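Local coordinates for thioredoxin (Bacillus cereus, PDB 3ZIT), which is a thioredoxin-like protein of glutaredoxin type, a redox protein that probably transfers electrons by dithiol-disulfide exchange at a CXXC motif, at the interface of chains A and B. Residues are numbered along the deposited sequence; one frame, centred on the assembly and turned at random. Chains: chain A/B, Thioredoxin.

Contact 1: the interface of chains A and B. Residues chain A 13-14, 17, 66; chain B 20, 24.
A:Pro13, A:Pro14 and A:Ile17, with helical backbones at the start of helix 13-24, meet B:Glu20 and B:His24 near the end of the same helix in chain B, while A:Phe66 joins them from an extended loop. The imidazole of B:His24 carries the patch and has much more surface hidden than any other residue here. With CG anti to the backbone N (chi1 -172°), the ring is thrown toward chain A and lies across the pyrrolidine of A:Pro14. CG of A:Pro14 sits over the imidazole face, 3.6 Å from the ring centroid, in a CH-pi contact displaced toward the NE2 side of the rim. On the same side of the ring, beyond its ND1 rim, CB of A:Pro13 lies 3.6 Å from ND1 of B:His24. CD2 approaches CE2 of A:Phe66 more loosely, at 4.1 Å. A:Pro14 also braces that phenyl ring within its own chain, its CB standing 3.3 Å above the ring plane. Farther along the helix, CG1 of A:Ile17 packs against the first methylene of B:Glu20, CB, at 3.7 Å. The terminal methyl CD1 of A:Ile17 reaches the backbone of B:Glu20, 3.6 Å from its carbonyl O. The two prolines are the middle residues of the CPPC redox motif, so in this dimer, which may be a crystal association, the partner's histidine covers part of the active-site surface.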
ATOM      1  N   PRO A  13       2.220  -3.294 -10.497  1.00 19.80           N
ATOM      2  CA  PRO A  13       1.615  -3.591  -9.195  1.00 18.32           C
ATOM      3  C   PRO A  13       1.612  -2.372  -8.239  1.00 16.02           C
ATOM      4  O   PRO A  13       0.579  -2.145  -7.586  1.00 21.35           O
ATOM      5  CB  PRO A  13       2.420  -4.797  -8.635  1.00 23.04           C
ATOM      6  CG  PRO A  13       2.780  -5.525  -9.942  1.00 24.83           C
ATOM      7  CD  PRO A  13       3.041  -4.437 -10.972  1.00 22.24           C
ATOM      8  N   PRO A  14       2.719  -1.586  -8.111  1.00 15.00           N
ATOM      9  CA  PRO A  14       2.722  -0.426  -7.267  1.00 15.05           C
ATOM     10  C   PRO A  14       1.656   0.595  -7.670  1.00 14.07           C
ATOM     11  O   PRO A  14       1.076   1.225  -6.820  1.00 14.71           O
ATOM     12  CB  PRO A  14       4.155   0.095  -7.343  1.00 17.40           C
ATOM     13  CG  PRO A  14       4.981  -1.206  -7.631  1.00 18.51           C
ATOM     14  CD  PRO A  14       4.078  -1.874  -8.621  1.00 17.44           C
ATOM     15  N   ILE A  17      -1.630  -0.522  -6.194  1.00 16.89           N
ATOM     16  CA  ILE A  17      -1.657  -0.300  -4.792  1.00 16.87           C
ATOM     17  C   ILE A  17      -1.918   1.196  -4.469  1.00 16.87           C
ATOM     18  O   ILE A  17      -2.691   1.540  -3.576  1.00 17.72           O
ATOM     19  CB  ILE A  17      -0.388  -0.826  -4.173  1.00 16.54           C
ATOM     20  CG1 ILE A  17      -0.223  -2.320  -4.479  1.00 17.55           C
ATOM     21  CG2 ILE A  17      -0.430  -0.498  -2.686  1.00 19.63           C
ATOM     22  CD1 ILE A  17       1.169  -2.848  -4.045  1.00 21.19           C
ATOM     23  N   PHE A  66       7.012   4.257  -6.001  1.00 35.02           N
ATOM     24  CA  PHE A  66       6.115   3.609  -5.064  1.00 32.38           C
ATOM     25  C   PHE A  66       6.422   4.099  -3.653  1.00 29.59           C
ATOM     26  O   PHE A  66       7.329   3.584  -2.971  1.00 40.24           O
ATOM     27  CB  PHE A  66       6.275   2.075  -5.222  1.00 32.18           C
ATOM     28  CG  PHE A  66       5.260   1.249  -4.463  1.00 27.69           C
ATOM     29  CD1 PHE A  66       3.949   1.703  -4.229  1.00 28.40           C
ATOM     30  CD2 PHE A  66       5.631  -0.034  -4.036  1.00 26.73           C
ATOM     31  CE1 PHE A  66       3.037   0.912  -3.513  1.00 26.12           C
ATOM     32  CE2 PHE A  66       4.712  -0.845  -3.359  1.00 28.29           C
ATOM     33  CZ  PHE A  66       3.416  -0.346  -3.092  1.00 29.57           C
TER
ATOM     34  N   GLU B  20      -0.769  -6.593  -0.719  1.00  9.54           N
ATOM     35  CA  GLU B  20      -0.169  -6.342  -2.015  1.00 10.22           C
ATOM     36  C   GLU B  20       1.207  -5.795  -1.916  1.00  9.56           C
ATOM     37  O   GLU B  20       2.070  -6.113  -2.753  1.00 10.09           O
ATOM     38  CB  GLU B  20      -1.109  -5.507  -2.874  1.00 12.39           C
ATOM     39  CG  GLU B  20      -2.443  -6.276  -3.184  1.00 16.11           C
ATOM     40  CD  GLU B  20      -2.226  -7.576  -4.017  1.00 22.09           C
ATOM     41  OE1 GLU B  20      -1.423  -7.482  -4.956  1.00 30.70           O
ATOM     42  OE2 GLU B  20      -2.865  -8.664  -3.765  1.00 28.95           O
ATOM     43  N   HIS B  24       4.356  -7.601  -3.480  1.00 10.67           N
ATOM     44  CA  HIS B  24       5.286  -6.923  -4.396  1.00 12.83           C
ATOM     45  C   HIS B  24       6.750  -7.004  -3.949  1.00 10.90           C
ATOM     46  O   HIS B  24       7.658  -7.017  -4.790  1.00 12.81           O
ATOM     47  CB  HIS B  24       4.852  -5.468  -4.514  1.00 13.07           C
ATOM     48  CG  HIS B  24       5.627  -4.784  -5.578  1.00 16.76           C
ATOM     49  ND1 HIS B  24       5.604  -5.172  -6.897  1.00 21.25           N
ATOM     50  CD2 HIS B  24       6.609  -3.891  -5.436  1.00 23.45           C
ATOM     51  CE1 HIS B  24       6.483  -4.423  -7.538  1.00 22.04           C
ATOM     52  NE2 HIS B  24       7.086  -3.620  -6.673  1.00 22.43           N
TER

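Contact 2: the interface of chains A and B. Residues chain A 17, 21, 66, 68; chain B 17, 21, 66, 68.
A:Ile68, B:Ile17 and B:Phe21 bury the most surface in this hydrophobic patch, where helix 13-24 of one chain runs roughly antiparallel to its copy and the first residue of helix 68-75 adds to each side. A:Ile68 works with two branches. Its chain is extended at chi2 (165°), which carries the terminal methyl CD1 to CG2 of B:Ile17, 3.8 Å away. The other branch, CG2, points to the edge of the B:Phe66 ring and lies in its plane, 3.9 Å from CZ; the same methyl covers one face of A:Phe21, so it is wedged between phenyl groups of both chains. B:Ile68 is bent the other way at chi2 (-59°), and its contribution is slighter: its CG1 stays 4.3 Å from CD1 of A:Ile68. The two-fold is therefore only approximate at the level of side chains.

B:Ile17 fills the middle. Its CG2 meets CG2 of A:Ile17 at 3.7 Å, the two isoleucines facing each other methyl to methyl near the symmetry axis. That methyl also borders the edge of B:Phe66, in the ring plane, and so links the helix to the loop of its own chain. The longer branch of B:Ile17 reaches obliquely to the partner helix and sets CD1 against the backbone N and CA of A:Phe21.

B:Phe21 brings a ring rim rather than a face to the partner. The ring turns CD1 toward CE2 and CZ of A:Phe66, while CG2 of B:Ile68 covers one of its faces from within the chain. In the related pair, the rim of A:Phe21 meets that of B:Phe66 at a tilt, CE1 to CE2, each atom standing off the plane of the other ring. At the backbone of B:Phe21, the terminal methyl CD1 of A:Ile17 rests 3.7 Å from the amide N.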
ATOM      1  N   ILE A  17      -1.630  -0.522  -6.194  1.00 16.89           N
ATOM      2  CA  ILE A  17      -1.657  -0.300  -4.792  1.00 16.87           C
ATOM      3  C   ILE A  17      -1.918   1.196  -4.469  1.00 16.87           C
ATOM      4  O   ILE A  17      -2.691   1.540  -3.576  1.00 17.72           O
ATOM      5  CB  ILE A  17      -0.388  -0.826  -4.173  1.00 16.54           C
ATOM      6  CG1 ILE A  17      -0.223  -2.320  -4.479  1.00 17.55           C
ATOM      7  CG2 ILE A  17      -0.430  -0.498  -2.686  1.00 19.63           C
ATOM      8  CD1 ILE A  17       1.169  -2.848  -4.045  1.00 21.19           C
ATOM      9  N   PHE A  21      -4.998   2.926  -2.308  1.00 15.18           N
ATOM     10  CA  PHE A  21      -4.801   3.816  -1.198  1.00 15.57           C
ATOM     11  C   PHE A  21      -5.592   5.127  -1.420  1.00 16.59           C
ATOM     12  O   PHE A  21      -6.295   5.597  -0.486  1.00 16.33           O
ATOM     13  CB  PHE A  21      -3.356   4.101  -1.052  1.00 17.63           C
ATOM     14  CG  PHE A  21      -3.046   5.154  -0.017  1.00 19.38           C
ATOM     15  CD1 PHE A  21      -3.070   4.805   1.340  1.00 22.69           C
ATOM     16  CD2 PHE A  21      -2.833   6.467  -0.364  1.00 20.66           C
ATOM     17  CE1 PHE A  21      -2.838   5.758   2.305  1.00 32.14           C
ATOM     18  CE2 PHE A  21      -2.568   7.420   0.575  1.00 27.02           C
ATOM     19  CZ  PHE A  21      -2.595   7.079   1.926  1.00 29.05           C
ATOM     20  N   PHE A  66       7.012   4.257  -6.001  1.00 35.02           N
ATOM     21  CA  PHE A  66       6.115   3.609  -5.064  1.00 32.38           C
ATOM     22  C   PHE A  66       6.422   4.099  -3.653  1.00 29.59           C
ATOM     23  O   PHE A  66       7.329   3.584  -2.971  1.00 40.24           O
ATOM     24  CB  PHE A  66       6.275   2.075  -5.222  1.00 32.18           C
ATOM     25  CG  PHE A  66       5.260   1.249  -4.463  1.00 27.69           C
ATOM     26  CD1 PHE A  66       3.949   1.703  -4.229  1.00 28.40           C
ATOM     27  CD2 PHE A  66       5.631  -0.034  -4.036  1.00 26.73           C
ATOM     28  CE1 PHE A  66       3.037   0.912  -3.513  1.00 26.12           C
ATOM     29  CE2 PHE A  66       4.712  -0.845  -3.359  1.00 28.29           C
ATOM     30  CZ  PHE A  66       3.416  -0.346  -3.092  1.00 29.57           C
ATOM     31  N   ILE A  68       4.063   4.817  -0.736  1.00 25.00           N
ATOM     32  CA  ILE A  68       2.727   5.088  -0.091  1.00 25.98           C
ATOM     33  C   ILE A  68       2.735   6.116   1.055  1.00 25.22           C
ATOM     34  O   ILE A  68       1.731   6.855   1.185  1.00 32.63           O
ATOM     35  CB  ILE A  68       2.038   3.807   0.459  1.00 24.25           C
ATOM     36  CG1 ILE A  68       1.822   2.850  -0.664  1.00 30.28           C
ATOM     37  CG2 ILE A  68       0.694   4.110   1.114  1.00 31.16           C
ATOM     38  CD1 ILE A  68       1.506   1.449  -0.137  1.00 36.19           C
TER
ATOM     39  N   ILE B  17      -4.009  -3.402   0.738  1.00 11.19           N
ATOM     40  CA  ILE B  17      -2.805  -2.635   0.467  1.00 11.08           C
ATOM     41  C   ILE B  17      -1.604  -3.281   1.125  1.00  9.21           C
ATOM     42  O   ILE B  17      -0.560  -3.453   0.511  1.00 10.08           O
ATOM     43  CB  ILE B  17      -2.967  -1.169   0.812  1.00 13.19           C
ATOM     44  CG1 ILE B  17      -4.098  -0.576  -0.018  1.00 16.63           C
ATOM     45  CG2 ILE B  17      -1.605  -0.451   0.779  1.00 15.50           C
ATOM     46  CD1 ILE B  17      -4.603   0.707   0.555  1.00 20.36           C
ATOM     47  N   PHE B  21       1.448  -4.914  -0.932  1.00  9.51           N
ATOM     48  CA  PHE B  21       2.795  -4.414  -0.624  1.00  9.48           C
ATOM     49  C   PHE B  21       3.747  -5.637  -0.324  1.00  8.15           C
ATOM     50  O   PHE B  21       4.852  -5.692  -0.810  1.00  9.62           O
ATOM     51  CB  PHE B  21       2.702  -3.428   0.499  1.00  9.97           C
ATOM     52  CG  PHE B  21       4.049  -3.008   1.046  1.00 12.53           C
ATOM     53  CD1 PHE B  21       4.761  -2.004   0.332  1.00 18.58           C
ATOM     54  CD2 PHE B  21       4.592  -3.576   2.148  1.00 16.62           C
ATOM     55  CE1 PHE B  21       6.011  -1.570   0.703  1.00 21.35           C
ATOM     56  CE2 PHE B  21       5.914  -3.161   2.597  1.00 18.32           C
ATOM     57  CZ  PHE B  21       6.527  -2.124   1.824  1.00 20.53           C
ATOM     58  N   PHE B  66      -2.186   0.428   9.880  1.00 13.27           N
ATOM     59  CA  PHE B  66      -1.525   0.715   8.580  1.00 12.97           C
ATOM     60  C   PHE B  66      -0.236   1.446   8.803  1.00 13.83           C
ATOM     61  O   PHE B  66      -0.269   2.629   8.984  1.00 17.91           O
ATOM     62  CB  PHE B  66      -2.497   1.494   7.700  1.00 14.46           C
ATOM     63  CG  PHE B  66      -2.086   1.642   6.303  1.00 15.31           C
ATOM     64  CD1 PHE B  66      -2.172   0.551   5.486  1.00 17.19           C
ATOM     65  CD2 PHE B  66      -1.518   2.818   5.787  1.00 20.00           C
ATOM     66  CE1 PHE B  66      -1.816   0.622   4.122  1.00 18.95           C
ATOM     67  CE2 PHE B  66      -1.100   2.929   4.456  1.00 22.88           C
ATOM     68  CZ  PHE B  66      -1.294   1.829   3.637  1.00 18.81           C
ATOM     69  N   ILE B  68       3.176   1.313   6.959  1.00 13.66           N
ATOM     70  CA  ILE B  68       4.013   0.731   5.876  1.00 14.00           C
ATOM     71  C   ILE B  68       5.506   0.876   6.154  1.00 12.09           C
ATOM     72  O   ILE B  68       6.272  -0.062   5.939  1.00 13.09           O
ATOM     73  CB  ILE B  68       3.654   1.368   4.532  1.00 17.23           C
ATOM     74  CG1 ILE B  68       2.212   1.088   4.137  1.00 20.42           C
ATOM     75  CG2 ILE B  68       4.620   0.907   3.447  1.00 19.82           C
ATOM     76  CD1 ILE B  68       1.836  -0.418   4.016  1.00 21.65           C
TER

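Contact 1 and contact 2 adjoin, the centres of their C-alpha atoms being about 7 Å apart, and both draw on A:Ile17 and A:Phe66. Helix 13-24 from each chain runs through both, so a continuous surface leads from the proline pair of the CPPC motif to the isoleucine and phenylalanine cluster near the two-fold axis; helix 68-75 joins only in contact 2. By symmetry contact 1 recurs with the chains exchanged, placing a redox motif beside contact 2 on either side. Such a dimer would partly cover both motifs, although the structure alone does not show whether it forms in solution.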